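Local atomic coordinates of penicillin-binding protein 2 (Pbp2) (Helicobacter pylori, PDB entry 5LP5), a protein that probably acts as a peptidoglycan transpeptidase that binds penicillin, and forms a complex with MreC in bacterial cell wall synthesis. Residues Glu394-Gly397 with Asn402-Val405. Numbering follows the deposited sequence.
Sequences EKTG and NEFV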
loop_
_atom_site.group_PDB
_atom_site.type_symbol
_atom_site.label_atom_id
_atom_site.label_comp_id
_atom_site.label_asym_id
_atom_site.label_seq_id
_atom_site.Cartn_x
_atom_site.Cartn_y
_atom_site.Cartn_z
ATOM N N GLU A 394 -34.563 16.800 3.201
ATOM C CA GLU A 394 -33.353 16.701 3.983
ATOM C C GLU A 394 -32.402 15.665 3.420
ATOM O O GLU A 394 -32.705 14.979 2.434
ATOM C CB GLU A 394 -33.723 16.352 5.435
ATOM C CG GLU A 394 -34.490 17.455 6.154
ATOM C CD GLU A 394 -33.713 18.772 6.226
ATOM O OE1 GLU A 394 -32.467 18.740 6.361
ATOM O OE2 GLU A 394 -34.347 19.848 6.147
ATOM N N LYS A 395 -31.240 15.571 4.057
ATOM C CA LYS A 395 -30.246 14.569 3.702
ATOM C C LYS A 395 -30.746 13.190 4.115
ATOM O O LYS A 395 -31.356 13.056 5.168
ATOM C CB LYS A 395 -28.925 14.827 4.432
ATOM C CG LYS A 395 -28.336 16.215 4.285
ATOM C CD LYS A 395 -26.975 16.267 4.972
ATOM C CE LYS A 395 -26.333 17.645 4.867
ATOM N NZ LYS A 395 -24.910 17.644 5.311
ATOM N N THR A 396 -30.475 12.182 3.288
ATOM C CA THR A 396 -30.684 10.793 3.655
ATOM C C THR A 396 -29.742 10.359 4.790
ATOM O O THR A 396 -30.078 9.438 5.548
ATOM C CB THR A 396 -30.512 9.831 2.456
ATOM O OG1 THR A 396 -29.173 9.917 1.947
ATOM C CG2 THR A 396 -31.526 10.145 1.325
ATOM N N GLY A 397 -28.588 11.018 4.923
ATOM C CA GLY A 397 -27.595 10.680 5.960
ATOM C C GLY A 397 -26.491 9.725 5.504
ATOM O O GLY A 397 -25.963 8.943 6.286
ATOM N N ASN A 402 -20.601 16.080 2.362
ATOM C CA ASN A 402 -21.441 17.060 1.671
ATOM C C ASN A 402 -22.601 16.464 0.905
ATOM O O ASN A 402 -22.699 16.697 -0.279
ATOM C CB ASN A 402 -20.607 17.888 0.681
ATOM C CG ASN A 402 -19.774 18.954 1.355
ATOM O OD1 ASN A 402 -18.690 18.688 1.895
ATOM N ND2 ASN A 402 -20.262 20.194 1.292
ATOM N N GLU A 403 -23.491 15.722 1.553
ATOM C CA GLU A 403 -24.730 15.325 0.882
ATOM C C GLU A 403 -25.662 16.531 0.714
ATOM O O GLU A 403 -25.854 17.311 1.638
ATOM C CB GLU A 403 -25.451 14.240 1.658
ATOM C CG GLU A 403 -26.570 13.610 0.858
ATOM C CD GLU A 403 -27.450 12.723 1.696
ATOM O OE1 GLU A 403 -27.037 12.368 2.819
ATOM O OE2 GLU A 403 -28.553 12.387 1.221
ATOM N N PHE A 404 -26.232 16.677 -0.475
ATOM C CA PHE A 404 -27.157 17.774 -0.757
ATOM C C PHE A 404 -28.546 17.503 -0.206
ATOM O O PHE A 404 -29.087 16.419 -0.389
ATOM C CB PHE A 404 -27.275 17.986 -2.264
ATOM C CG PHE A 404 -26.144 18.759 -2.867
ATOM C CD1 PHE A 404 -24.991 19.055 -2.129
ATOM C CD2 PHE A 404 -26.206 19.151 -4.195
ATOM C CE1 PHE A 404 -23.954 19.757 -2.694
ATOM C CE2 PHE A 404 -25.159 19.842 -4.765
ATOM C CZ PHE A 404 -24.041 20.155 -4.010
ATOM N N VAL A 405 -29.118 18.494 0.463
ATOM C CA VAL A 405 -30.562 18.519 0.722
ATOM C C VAL A 405 -31.225 19.078 -0.501
ATOM O O VAL A 405 -30.624 19.851 -1.271
ATOM C CB VAL A 405 -30.981 19.397 1.937
ATOM C CG1 VAL A 405 -30.389 18.838 3.228
ATOM C CG2 VAL A 405 -30.610 20.873 1.750
#
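With CG opposite the backbone N (chi1 -168°) and CG-CD continuing straight on, Glu403 sends its carboxylate across to the backbone of Thr396 and Gly397, while the chi1 of 62° at Thr396 turns OG1 to the same group. The two meet within the long loop between helices 380-389 and 411-418 of the transpeptidase domain, whose fold is that of the penicillin-recognising serine enzymes; the buried carboxylate ties one part of this loop to another. Three donors from 394-397 grip it. Thr396 N donates a hydrogen bond to Glu403 OE2 over 2.8 Å, and Thr396 OG1 donates to Glu403 OE2 over 2.6 Å; both come from the syn side, tilted out of the carboxylate plane on opposite faces. Gly397 N reaches the syn lone pair of Glu403 OE1 at 2.9 Å, and this oxygen also accepts from the N of Val398. Bonds to both oxygens should fix the rotation of the carboxylate and, probably, favour its ionised form. Gly397 has a positive phi of 95°, where a CB would press on the preceding carbonyl oxygen. Helix 441-453 packs against the site, its Leu442 touching both Thr396 and Glu403.

Lys395 runs the opposite way, its extended aliphatic chain sliding past Glu403. Its NZ is 6.2 Å from Glu403 OE1, so the two charges are near but make no salt bridge. On the more exposed flank Val405 points CG1 at the backbone of 394-395, 3.7 Å from Glu394 CA. Glu394 lies alongside this valine, but its OE2 is engaged by Arg388 in a salt bridge. The same Val405 methyl, CG1, also meets Lys395 CG at 3.5 Å.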